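Local coordinates for acyl-CoA dehydrogenase (Geobacillus kaustophilus, PDB 2PG0), which probably catalyses the FAD-dependent alpha,beta-dehydrogenation of acyl thioesters, introducing a double bond into the acyl chain, as a flavoenzyme of the acyl-CoA dehydrogenase family, at residues P100-Y105 / Y240-K244; S188-E193 / V225-L231; D96-P100 / Q247-V251; G164-I170 / F199-R203. All blocks are in the same frame, centred on the assembly; numbering follows the deposited sequence.

How the contacts relate
Contacts 1 and 3 join the same two helices, 89-105 of the N-terminal domain and 237-273 of the C-terminal domain, and share P100. Contact 3 is buried near the middle of the chain and pairs a glutamine-to-backbone bond with some apolar packing; contact 1, further out, relies on tyrosine rings and a lysine with an exposed polar edge. Contacts 2 and 4 belong to the beta domain. Contact 2 is buried and held by backbone bonds and one asparagine side chain, whereas contact 4, partly buried, turns on one arginine among carbonyl oxygens. V192 N to I170 O (2.8 Å) probably bonds contacts 2 and 4, and L189 and L231 of contact 2 pack on Y101 of contact 1.

Contact 1. Residues P100-Y105 / Y240-K244; sequences PYIASY and YLMEK
Three tyrosines and a lysine form the centre of this helix-helix packing, joining the N-terminal and C-terminal helical domains of the acyl-CoA dehydrogenase fold. The axes of 100-105 and 240-244 pass 11.6 Å apart at 116°, with Y101 and K244 nearest (CA-CA 7.7 Å). Y101 (chi1 m) lays its ring face under the K244 chain: K244 CG is 3.8 Å from the centroid of the Y101 ring, a CH-pi contact, while Y101 CE2 meets L241 CD2 at 4.0 Å. Beside it, the rings of Y105 and Y240, both m, lie obliquely, centroids 4.2 Å apart and planes at 34°; Y105 CE1 reaches Y240 CD1 at 3.4 Å. L189 packs on Y101, Y240 and L241. K244 fits as a knob among P100, Y101, S104 and Y105, its chain (m, m, t, t) running outward. E243 OE1 also lies at that edge, 2.9 Å from Y105 OH. K244 NZ donates to S104 OG at 2.7 Å, and S104 OG bonds weakly to P100 O at 3.2 Å.

Contact 2. Residues S188-E193 / V225-L231; sequences SLLVVE and VPAYNLL
From S188 the chain continues an extended strand, 187-193, that lies antiparallel to the end of 225-231; the latter leaves a strand at V225-P226, makes a 3-10 turn over A227-N229 and becomes extended again at L230-L231. The S188 side chain touches this partner through CB, 4.0 Å from L230 CD1, while its hydroxyl bonds to T176. L189 sits across from L231 (CA-CA 5.3 Å): L189 O accepts from L231 N at 2.9 Å, and a water joins the other ends, accepting from L189 N at 2.7 Å and donating to L231 O at 2.8 Å. L190 and L230 form a non-hydrogen-bonded pair, CA-CA 4.5 Å. The L190 side chain (t, p) sets CG 3.8 Å from V225 CG1 and CD1 4.4 Å from L230 CB. At V191 the turn is tied in twice: V191 N donates to N229 O at 2.9 Å, and N229 ND2, with chi1 m, reaches V191 O at 2.9 Å. V192 CG2 meets V225 CG2 at 4.0 Å, and E193 OE1 lies 3.6 Å from N229 ND2, its OE2 being bonded to W114. The N229 side-chain amide thus bonds V191 O where its own backbone is still in the 3-10 turn. In the middle beta domain of acyl-CoA dehydrogenases, short, weakly bonded 230-231 pairs at the edge of the mixed sheet, while V225, from the domain's other sheet, packs on L190 and V192.

Contact 3. Residues D96-P100 / Q247-V251; sequences DIVTP and QERLV
Q247, well inside helix 237-273, directs its side chain at D96. Helices 96-100 and 247-251 run nearly antiparallel, their axes 9.9 Å apart at closest and their directions at 156°; the backbones come nearest where I97 CA and E248 CA lie 5.6 Å apart. Residues 96-98 form a wider pi-type turn, and P100, whose nitrogen has no proton to give, marks a kink. With chi1 and chi2 both t, Q247 donates from NE2 to the D96 carbonyl O at 2.9 Å, while its OE1 bonds to H312. Q247 NE2 also donates to a water at 2.9 Å, and that water donates to D96 OD1 at 2.7 Å. E248, extended (t, t), brings OE1 to 3.6 Å from I97 CG2. One turn after Q247, V251 (chi1 t) packs CG2 on D96 CB at 4.0 Å and CG1 on I97 CD1 at 4.3 Å. The pair crosses between the N-terminal and C-terminal helical domains, close to the flavin, with the E248 side chain about 6 Å from bound FAD. Helix 71-84 lies alongside, taking the D96 carboxylate through S74 and N78; helix 285-313 packs on L250, and strand 125-128 lies against V98.

Contact 4. Residues G164-I170 / F199-R203; sequences GIHADLI and FTRGR
R201 has the most surface covered here, and its guanidinium lies inside the bend made by G164-A167. From a strand backbone its side chain leaves with chi1 m and chi2 t, then swings through chi3 105° to meet two carbonyls near the guanidinium plane. R201 NE and R201 NH2 donate to G164 O at 2.8 and 3.0 Å; at the adjoining edge R201 NH2 makes a very short bond of 2.4 Å to A167 O, with a weak one of 3.1 Å from R201 NH1 to that O. I165 O lies over one face of the group, 3.3 Å from R201 NH2 but poorly angled for bonding; it accepts from R194 instead. The bend has helical phi/psi from G164 to H166 without regular helix bonds, and at A167 it opens to 130° in psi on its way into strand 169-175. Within the middle beta domain of the acyl-CoA dehydrogenase fold, the arginine therefore ties this loop to strand 199-201 of the sheet that also holds 216-220. I165, next in buried area, is m, m and curls CD1 to 3.5 Å from G202 O, while its backbone N, like that of H166, bonds to D214. I170 CD1 meets F199 CZ at 3.6 Å and lies 4.2 Å from R201 NH2; the F199 ring also meets that of F220, with planes about 10° apart.

Contact 1. Residues P100-Y105 / Y240-K244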
loop_
_atom_site.group_PDB
_atom_site.type_symbol
_atom_site.label_atom_id
_atom_site.label_comp_id
_atom_site.label_asym_id
_atom_site.label_seq_id
_atom_site.Cartn_x
_atom_site.Cartn_y
_atom_site.Cartn_z
ATOM N N PRO A 100 29.380 24.130 7.442
ATOM C CA PRO A 100 30.259 23.086 7.983
ATOM C C PRO A 100 31.422 22.636 7.078
ATOM O O PRO A 100 32.448 22.201 7.603
ATOM C CB PRO A 100 29.299 21.924 8.245
ATOM C CG PRO A 100 28.019 22.602 8.581
ATOM C CD PRO A 100 27.959 23.739 7.585
ATOM N N TYR A 101 31.284 22.737 5.757
ATOM C CA TYR A 101 32.413 22.410 4.873
ATOM C C TYR A 101 33.587 23.354 5.127
ATOM O O TYR A 101 34.739 22.919 5.184
ATOM C CB TYR A 101 32.026 22.490 3.397
ATOM C CG TYR A 101 31.248 21.307 2.864
ATOM C CD1 TYR A 101 29.868 21.230 3.022
ATOM C CD2 TYR A 101 31.892 20.280 2.170
ATOM C CE1 TYR A 101 29.140 20.155 2.512
ATOM C CE2 TYR A 101 31.179 19.198 1.661
ATOM C CZ TYR A 101 29.803 19.145 1.832
ATOM O OH TYR A 101 29.084 18.086 1.331
ATOM N N ILE A 102 33.278 24.643 5.258
ATOM C CA ILE A 102 34.281 25.685 5.524
ATOM C C ILE A 102 34.964 25.435 6.878
ATOM O O ILE A 102 36.190 25.471 6.974
ATOM C CB ILE A 102 33.667 27.123 5.435
ATOM C CG1 ILE A 102 33.114 27.390 4.027
ATOM C CG2 ILE A 102 34.707 28.213 5.825
ATOM C CD1 ILE A 102 32.206 28.624 3.921
ATOM N N ALA A 103 34.172 25.148 7.910
ATOM C CA ALA A 103 34.720 24.888 9.240
ATOM C C ALA A 103 35.563 23.611 9.292
ATOM O O ALA A 103 36.622 23.593 9.925
ATOM C CB ALA A 103 33.610 24.838 10.273
ATOM N N SER A 104 35.097 22.553 8.631
ATOM C CA SER A 104 35.786 21.262 8.663
ATOM C C SER A 104 37.051 21.212 7.809
ATOM O O SER A 104 38.058 20.632 8.227
ATOM C CB SER A 104 34.848 20.129 8.239
ATOM O OG SER A 104 33.899 19.866 9.252
ATOM N N TYR A 105 36.995 21.812 6.624
ATOM C CA TYR A 105 38.048 21.623 5.619
ATOM C C TYR A 105 38.805 22.885 5.247
ATOM O O TYR A 105 39.769 22.827 4.479
ATOM C CB TYR A 105 37.463 20.985 4.354
ATOM C CG TYR A 105 36.601 19.777 4.634
ATOM C CD1 TYR A 105 37.131 18.646 5.263
ATOM C CD2 TYR A 105 35.256 19.761 4.267
ATOM C CE1 TYR A 105 36.333 17.530 5.528
ATOM C CE2 TYR A 105 34.453 18.651 4.521
ATOM C CZ TYR A 105 34.997 17.545 5.148
ATOM O OH TYR A 105 34.202 16.454 5.397
ATOM N N TYR A 240 34.879 14.374 0.896
ATOM C CA TYR A 240 34.248 15.408 1.718
ATOM C C TYR A 240 32.730 15.365 1.581
ATOM O O TYR A 240 32.009 15.445 2.575
ATOM C CB TYR A 240 34.764 16.805 1.345
ATOM C CG TYR A 240 36.272 16.956 1.383
ATOM C CD1 TYR A 240 37.033 16.381 2.405
ATOM C CD2 TYR A 240 36.935 17.689 0.404
ATOM C CE1 TYR A 240 38.416 16.523 2.439
ATOM C CE2 TYR A 240 38.318 17.835 0.427
ATOM C CZ TYR A 240 39.050 17.251 1.445
ATOM O OH TYR A 240 40.416 17.398 1.466
ATOM N N LEU A 241 32.261 15.244 0.341
ATOM C CA LEU A 241 30.830 15.162 0.048
ATOM C C LEU A 241 30.165 13.964 0.725
ATOM O O LEU A 241 29.145 14.120 1.399
ATOM C CB LEU A 241 30.579 15.136 -1.465
ATOM C CG LEU A 241 30.994 16.374 -2.276
ATOM C CD1 LEU A 241 30.906 16.091 -3.768
ATOM C CD2 LEU A 241 30.162 17.610 -1.915
ATOM N N MET A 242 30.754 12.779 0.565
ATOM C CA MET A 242 30.158 11.555 1.116
ATOM C C MET A 242 30.048 11.662 2.640
ATOM O O MET A 242 29.038 11.255 3.229
ATOM C CB MET A 242 30.945 10.301 0.691
ATOM C CG MET A 242 30.831 9.920 -0.808
ATOM S SD MET A 242 29.152 9.734 -1.500
ATOM C CE MET A 242 28.995 11.229 -2.476
ATOM N N GLU A 243 31.075 12.249 3.255
ATOM C CA GLU A 243 31.133 12.475 4.701
ATOM C C GLU A 243 30.013 13.410 5.196
ATOM O O GLU A 243 29.287 13.079 6.133
ATOM C CB GLU A 243 32.517 13.035 5.065
ATOM C CG GLU A 243 32.789 13.279 6.547
ATOM C CD GLU A 243 34.163 13.911 6.801
ATOM O OE1 GLU A 243 35.064 13.780 5.936
ATOM O OE2 GLU A 243 34.350 14.555 7.862
ATOM N N LYS A 244 29.865 14.565 4.550
ATOM C CA LYS A 244 28.889 15.572 4.979
ATOM C C LYS A 244 27.428 15.238 4.639
ATOM O O LYS A 244 26.504 15.777 5.252
ATOM C CB LYS A 244 29.256 16.940 4.405
ATOM C CG LYS A 244 30.568 17.515 4.938
ATOM C CD LYS A 244 30.487 17.765 6.429
ATOM C CE LYS A 244 31.661 18.580 6.925
ATOM N NZ LYS A 244 31.678 18.593 8.408
#

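Contact 2. Residues S188-E193 / V225-L231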
loop_
_atom_site.group_PDB
_atom_site.type_symbol
_atom_site.label_atom_id
_atom_site.label_comp_id
_atom_site.label_asym_id
_atom_site.label_seq_id
_atom_site.Cartn_x
_atom_site.Cartn_y
_atom_site.Cartn_z
ATOM N N SER A 188 37.129 17.888 -6.975
ATOM C CA SER A 188 37.590 18.806 -5.947
ATOM C C SER A 188 36.480 19.771 -5.581
ATOM O O SER A 188 35.559 19.989 -6.370
ATOM C CB SER A 188 38.792 19.599 -6.455
ATOM O OG SER A 188 39.875 18.736 -6.745
ATOM N N LEU A 189 36.569 20.348 -4.388
ATOM C CA LEU A 189 35.644 21.400 -3.978
ATOM C C LEU A 189 36.324 22.758 -4.083
ATOM O O LEU A 189 37.419 22.956 -3.569
ATOM C CB LEU A 189 35.100 21.152 -2.564
ATOM C CG LEU A 189 34.362 19.825 -2.335
ATOM C CD1 LEU A 189 33.778 19.766 -0.928
ATOM C CD2 LEU A 189 33.278 19.581 -3.393
ATOM N N LEU A 190 35.667 23.681 -4.773
ATOM C CA LEU A 190 36.206 25.009 -5.007
ATOM C C LEU A 190 35.161 26.055 -4.613
ATOM O O LEU A 190 34.018 26.001 -5.067
ATOM C CB LEU A 190 36.600 25.138 -6.483
ATOM C CG LEU A 190 37.291 26.388 -7.029
ATOM C CD1 LEU A 190 38.649 26.615 -6.372
ATOM C CD2 LEU A 190 37.450 26.255 -8.530
ATOM N N VAL A 191 35.548 26.992 -3.753
ATOM C CA VAL A 191 34.636 28.061 -3.337
ATOM C C VAL A 191 34.593 29.159 -4.401
ATOM O O VAL A 191 35.628 29.736 -4.755
ATOM C CB VAL A 191 35.033 28.653 -1.952
ATOM C CG1 VAL A 191 34.132 29.830 -1.584
ATOM C CG2 VAL A 191 34.989 27.576 -0.877
ATOM N N VAL A 192 33.401 29.438 -4.918
ATOM C CA VAL A 192 33.235 30.495 -5.915
ATOM C C VAL A 192 32.506 31.673 -5.285
ATOM O O VAL A 192 31.415 31.523 -4.737
ATOM C CB VAL A 192 32.505 30.000 -7.187
ATOM C CG1 VAL A 192 32.270 31.152 -8.172
ATOM C CG2 VAL A 192 33.313 28.893 -7.862
ATOM N N GLU A 193 33.124 32.846 -5.363
ATOM C CA GLU A 193 32.576 34.044 -4.737
ATOM C C GLU A 193 31.727 34.842 -5.721
ATOM O O GLU A 193 31.919 34.753 -6.931
ATOM C CB GLU A 193 33.710 34.900 -4.161
ATOM C CG GLU A 193 34.475 34.211 -3.045
ATOM C CD GLU A 193 35.636 35.033 -2.516
ATOM O OE1 GLU A 193 36.578 35.300 -3.293
ATOM O OE2 GLU A 193 35.609 35.399 -1.317
ATOM N N VAL A 225 38.741 31.661 -11.006
ATOM C CA VAL A 225 38.644 31.481 -9.560
ATOM C C VAL A 225 40.039 31.361 -8.946
ATOM O O VAL A 225 40.815 30.499 -9.361
ATOM C CB VAL A 225 37.798 30.222 -9.198
ATOM C CG1 VAL A 225 37.630 30.092 -7.688
ATOM C CG2 VAL A 225 36.437 30.270 -9.877
ATOM N N PRO A 226 40.366 32.223 -7.956
ATOM C CA PRO A 226 41.670 32.131 -7.290
ATOM C C PRO A 226 41.944 30.727 -6.760
ATOM O O PRO A 226 41.046 30.091 -6.204
ATOM C CB PRO A 226 41.537 33.110 -6.114
ATOM C CG PRO A 226 40.521 34.088 -6.550
ATOM C CD PRO A 226 39.547 33.320 -7.405
ATOM N N ALA A 227 43.176 30.256 -6.938
ATOM C CA ALA A 227 43.600 28.950 -6.437
ATOM C C ALA A 227 43.475 28.852 -4.912
ATOM O O ALA A 227 43.311 27.755 -4.368
ATOM C CB ALA A 227 45.024 28.658 -6.873
ATOM N N TYR A 228 43.563 30.005 -4.246
ATOM C CA TYR A 228 43.328 30.143 -2.808
ATOM C C TYR A 228 41.973 29.562 -2.377
ATOM O O TYR A 228 41.815 29.133 -1.233
ATOM C CB TYR A 228 43.395 31.632 -2.421
ATOM C CG TYR A 228 42.977 31.946 -0.997
ATOM C CD1 TYR A 228 43.929 32.062 0.017
ATOM C CD2 TYR A 228 41.627 32.137 -0.662
ATOM C CE1 TYR A 228 43.551 32.352 1.330
ATOM C CE2 TYR A 228 41.241 32.418 0.647
ATOM C CZ TYR A 228 42.210 32.531 1.635
ATOM O OH TYR A 228 41.846 32.814 2.933
ATOM N N ASN A 229 41.008 29.567 -3.298
ATOM C CA ASN A 229 39.630 29.160 -3.002
ATOM C C ASN A 229 39.377 27.653 -3.011
ATOM O O ASN A 229 38.245 27.216 -2.787
ATOM C CB ASN A 229 38.649 29.853 -3.952
ATOM C CG ASN A 229 38.413 31.307 -3.597
ATOM O OD1 ASN A 229 39.094 31.869 -2.745
ATOM N ND2 ASN A 229 37.441 31.922 -4.254
ATOM N N LEU A 230 40.415 26.869 -3.294
ATOM C CA LEU A 230 40.333 25.418 -3.170
ATOM C C LEU A 230 40.042 25.040 -1.725
ATOM O O LEU A 230 40.729 25.484 -0.801
ATOM C CB LEU A 230 41.622 24.735 -3.652
ATOM C CG LEU A 230 41.672 23.206 -3.495
ATOM C CD1 LEU A 230 40.675 22.512 -4.431
ATOM C CD2 LEU A 230 43.080 22.667 -3.717
ATOM N N LEU A 231 39.004 24.233 -1.539
ATOM C CA LEU A 231 38.632 23.754 -0.218
ATOM C C LEU A 231 39.153 22.333 -0.035
ATOM O O LEU A 231 38.692 21.401 -0.706
ATOM C CB LEU A 231 37.107 23.816 -0.039
ATOM C CG LEU A 231 36.489 23.746 1.358
ATOM C CD1 LEU A 231 36.992 24.871 2.262
ATOM C CD2 LEU A 231 34.972 23.798 1.236
HETATM O O HOH W 1 38.667 19.552 -2.833
#

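Contact 3. Residues D96-P100 / Q247-V251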
loop_
_atom_site.group_PDB
_atom_site.type_symbol
_atom_site.label_atom_id
_atom_site.label_comp_id
_atom_site.label_asym_id
_atom_site.label_seq_id
_atom_site.Cartn_x
_atom_site.Cartn_y
_atom_site.Cartn_z
ATOM N N ASP A 96 23.687 24.313 8.323
ATOM C CA ASP A 96 23.980 22.934 8.697
ATOM C C ASP A 96 24.471 22.039 7.564
ATOM O O ASP A 96 24.890 20.908 7.806
ATOM C CB ASP A 96 22.751 22.327 9.386
ATOM C CG ASP A 96 22.337 23.122 10.614
ATOM O OD1 ASP A 96 23.210 23.355 11.489
ATOM O OD2 ASP A 96 21.156 23.529 10.687
ATOM N N ILE A 97 24.428 22.550 6.341
ATOM C CA ILE A 97 24.915 21.790 5.196
ATOM C C ILE A 97 26.187 22.395 4.610
ATOM O O ILE A 97 27.196 21.700 4.496
ATOM C CB ILE A 97 23.802 21.571 4.134
ATOM C CG1 ILE A 97 22.702 20.671 4.726
ATOM C CG2 ILE A 97 24.381 20.965 2.825
ATOM C CD1 ILE A 97 21.355 20.782 4.054
ATOM N N VAL A 98 26.164 23.685 4.277
ATOM C CA VAL A 98 27.282 24.278 3.536
ATOM C C VAL A 98 28.400 24.792 4.435
ATOM O O VAL A 98 29.549 24.386 4.291
ATOM C CB VAL A 98 26.846 25.405 2.562
ATOM C CG1 VAL A 98 28.035 25.850 1.722
ATOM C CG2 VAL A 98 25.718 24.946 1.658
ATOM N N THR A 99 28.072 25.686 5.365
ATOM C CA THR A 99 29.117 26.287 6.201
ATOM C C THR A 99 29.969 25.266 6.980
ATOM O O THR A 99 31.160 25.505 7.157
ATOM C CB THR A 99 28.583 27.417 7.119
ATOM O OG1 THR A 99 27.598 26.891 8.011
ATOM C CG2 THR A 99 27.959 28.512 6.288
ATOM N N PRO A 100 29.380 24.130 7.442
ATOM C CA PRO A 100 30.259 23.086 7.983
ATOM C C PRO A 100 31.422 22.636 7.078
ATOM O O PRO A 100 32.448 22.201 7.603
ATOM C CB PRO A 100 29.299 21.924 8.245
ATOM C CG PRO A 100 28.019 22.602 8.581
ATOM C CD PRO A 100 27.959 23.739 7.585
ATOM N N GLN A 247 24.884 14.366 7.640
ATOM C CA GLN A 247 24.156 15.494 8.231
ATOM C C GLN A 247 23.101 16.066 7.276
ATOM O O GLN A 247 21.992 16.390 7.708
ATOM C CB GLN A 247 25.111 16.586 8.743
ATOM C CG GLN A 247 24.389 17.759 9.430
ATOM C CD GLN A 247 25.228 18.435 10.502
ATOM O OE1 GLN A 247 25.746 17.783 11.415
ATOM N NE2 GLN A 247 25.347 19.753 10.409
ATOM N N GLU A 248 23.443 16.186 5.990
ATOM C CA GLU A 248 22.501 16.698 4.978
ATOM C C GLU A 248 21.189 15.892 4.954
ATOM O O GLU A 248 20.090 16.461 5.028
ATOM C CB GLU A 248 23.140 16.734 3.578
ATOM C CG GLU A 248 22.210 17.315 2.492
ATOM C CD GLU A 248 22.892 17.550 1.138
ATOM O OE1 GLU A 248 24.118 17.803 1.095
ATOM O OE2 GLU A 248 22.184 17.500 0.105
ATOM N N ARG A 249 21.318 14.572 4.858
ATOM C CA ARG A 249 20.159 13.683 4.851
ATOM C C ARG A 249 19.362 13.747 6.157
ATOM O O ARG A 249 18.129 13.663 6.141
ATOM C CB ARG A 249 20.582 12.254 4.491
ATOM C CG ARG A 249 20.951 12.153 3.016
ATOM C CD ARG A 249 21.905 11.024 2.687
ATOM N NE ARG A 249 22.311 11.137 1.285
ATOM C CZ ARG A 249 23.314 10.464 0.718
ATOM N NH1 ARG A 249 24.047 9.618 1.430
ATOM N NH2 ARG A 249 23.585 10.650 -0.573
ATOM N N LEU A 250 20.068 13.919 7.274
ATOM C CA LEU A 250 19.416 14.070 8.574
ATOM C C LEU A 250 18.569 15.342 8.624
ATOM O O LEU A 250 17.461 15.335 9.166
ATOM C CB LEU A 250 20.440 14.046 9.721
ATOM C CG LEU A 250 19.897 14.082 11.163
ATOM C CD1 LEU A 250 18.814 13.008 11.401
ATOM C CD2 LEU A 250 21.032 13.945 12.175
ATOM N N VAL A 251 19.099 16.427 8.064
ATOM C CA VAL A 251 18.383 17.706 8.027
ATOM C C VAL A 251 17.089 17.584 7.219
ATOM O O VAL A 251 16.028 18.037 7.652
ATOM C CB VAL A 251 19.306 18.842 7.495
ATOM C CG1 VAL A 251 18.512 20.093 7.163
ATOM C CG2 VAL A 251 20.398 19.152 8.534
HETATM O O HOH W 2 25.645 22.180 11.907
#

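Contact 4. Residues G164-I170 / F199-R203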
loop_
_atom_site.group_PDB
_atom_site.type_symbol
_atom_site.label_atom_id
_atom_site.label_comp_id
_atom_site.label_asym_id
_atom_site.label_seq_id
_atom_site.Cartn_x
_atom_site.Cartn_y
_atom_site.Cartn_z
ATOM N N GLY A 164 20.274 29.890 -4.889
ATOM C CA GLY A 164 20.971 30.163 -6.150
ATOM C C GLY A 164 21.130 31.628 -6.529
ATOM O O GLY A 164 22.103 31.995 -7.186
ATOM N N ILE A 165 20.168 32.460 -6.129
ATOM C CA ILE A 165 20.237 33.903 -6.379
ATOM C C ILE A 165 20.985 34.645 -5.263
ATOM O O ILE A 165 21.874 35.448 -5.548
ATOM C CB ILE A 165 18.832 34.525 -6.633
ATOM C CG1 ILE A 165 18.127 33.831 -7.810
ATOM C CG2 ILE A 165 18.917 36.060 -6.854
ATOM C CD1 ILE A 165 18.937 33.779 -9.115
ATOM N N HIS A 166 20.642 34.363 -4.005
ATOM C CA HIS A 166 21.237 35.090 -2.874
ATOM C C HIS A 166 22.698 34.749 -2.587
ATOM O O HIS A 166 23.438 35.591 -2.074
ATOM C CB HIS A 166 20.430 34.876 -1.585
ATOM C CG HIS A 166 19.231 35.759 -1.454
ATOM N ND1 HIS A 166 19.179 37.037 -1.974
ATOM C CD2 HIS A 166 18.046 35.559 -0.829
ATOM C CE1 HIS A 166 18.004 37.574 -1.695
ATOM N NE2 HIS A 166 17.300 36.700 -0.995
ATOM N N ALA A 167 23.109 33.518 -2.900
ATOM C CA ALA A 167 24.405 33.009 -2.447
ATOM C C ALA A 167 25.590 33.865 -2.896
ATOM O O ALA A 167 25.722 34.208 -4.075
ATOM C CB ALA A 167 24.599 31.557 -2.868
ATOM N N ASP A 168 26.433 34.207 -1.927
ATOM C CA ASP A 168 27.642 35.000 -2.139
ATOM C C ASP A 168 28.880 34.113 -2.162
ATOM O O ASP A 168 29.932 34.509 -2.681
ATOM C CB ASP A 168 27.780 36.025 -1.013
ATOM C CG ASP A 168 26.516 36.825 -0.801
ATOM O OD1 ASP A 168 26.194 37.662 -1.671
ATOM O OD2 ASP A 168 25.843 36.608 0.234
ATOM N N LEU A 169 28.752 32.934 -1.559
ATOM C CA LEU A 169 29.796 31.918 -1.524
ATOM C C LEU A 169 29.176 30.606 -1.985
ATOM O O LEU A 169 28.221 30.134 -1.379
ATOM C CB LEU A 169 30.321 31.722 -0.098
ATOM C CG LEU A 169 31.176 32.776 0.603
ATOM C CD1 LEU A 169 31.678 32.184 1.910
ATOM C CD2 LEU A 169 32.353 33.220 -0.261
ATOM N N ILE A 170 29.709 30.019 -3.048
ATOM C CA ILE A 170 29.164 28.752 -3.536
ATOM C C ILE A 170 30.252 27.676 -3.499
ATOM O O ILE A 170 31.300 27.828 -4.123
ATOM C CB ILE A 170 28.532 28.889 -4.962
ATOM C CG1 ILE A 170 27.484 30.012 -5.014
ATOM C CG2 ILE A 170 27.884 27.576 -5.398
ATOM C CD1 ILE A 170 28.057 31.403 -5.351
ATOM N N PHE A 199 31.257 33.872 -14.106
ATOM C CA PHE A 199 30.241 33.220 -13.286
ATOM C C PHE A 199 28.937 33.997 -13.404
ATOM O O PHE A 199 28.872 35.175 -13.046
ATOM C CB PHE A 199 30.731 33.144 -11.827
ATOM C CG PHE A 199 29.663 32.783 -10.814
ATOM C CD1 PHE A 199 28.778 31.727 -11.037
ATOM C CD2 PHE A 199 29.579 33.480 -9.608
ATOM C CE1 PHE A 199 27.802 31.394 -10.083
ATOM C CE2 PHE A 199 28.617 33.149 -8.648
ATOM C CZ PHE A 199 27.723 32.109 -8.894
ATOM N N THR A 200 27.910 33.342 -13.940
ATOM C CA THR A 200 26.588 33.944 -14.039
ATOM C C THR A 200 25.531 33.009 -13.458
ATOM O O THR A 200 25.810 31.848 -13.145
ATOM C CB THR A 200 26.208 34.320 -15.494
ATOM O OG1 THR A 200 26.189 33.141 -16.310
ATOM C CG2 THR A 200 27.192 35.341 -16.071
ATOM N N ARG A 201 24.318 33.532 -13.313
ATOM C CA ARG A 201 23.228 32.777 -12.719
ATOM C C ARG A 201 22.006 32.845 -13.631
ATOM O O ARG A 201 21.811 33.823 -14.362
ATOM C CB ARG A 201 22.929 33.321 -11.315
ATOM C CG ARG A 201 24.196 33.457 -10.457
ATOM C CD ARG A 201 24.098 34.540 -9.400
ATOM N NE ARG A 201 23.922 33.940 -8.092
ATOM C CZ ARG A 201 24.767 34.045 -7.069
ATOM N NH1 ARG A 201 25.882 34.775 -7.141
ATOM N NH2 ARG A 201 24.465 33.422 -5.949
ATOM N N GLY A 202 21.195 31.791 -13.609
ATOM C CA GLY A 202 19.969 31.785 -14.388
ATOM C C GLY A 202 18.868 32.536 -13.667
ATOM O O GLY A 202 19.013 32.895 -12.493
ATOM N N ARG A 203 17.776 32.788 -14.382
ATOM C CA ARG A 203 16.548 33.304 -13.779
ATOM C C ARG A 203 16.035 32.271 -12.769
ATOM O O ARG A 203 16.267 31.068 -12.940
ATOM C CB ARG A 203 15.487 33.579 -14.858
ATOM C CG ARG A 203 15.147 32.381 -15.762
ATOM C CD ARG A 203 13.800 32.566 -16.487
ATOM N NE ARG A 203 13.294 31.312 -17.062
ATOM C CZ ARG A 203 12.985 31.123 -18.348
ATOM N NH1 ARG A 203 13.121 32.108 -19.235
ATOM N NH2 ARG A 203 12.530 29.939 -18.752
#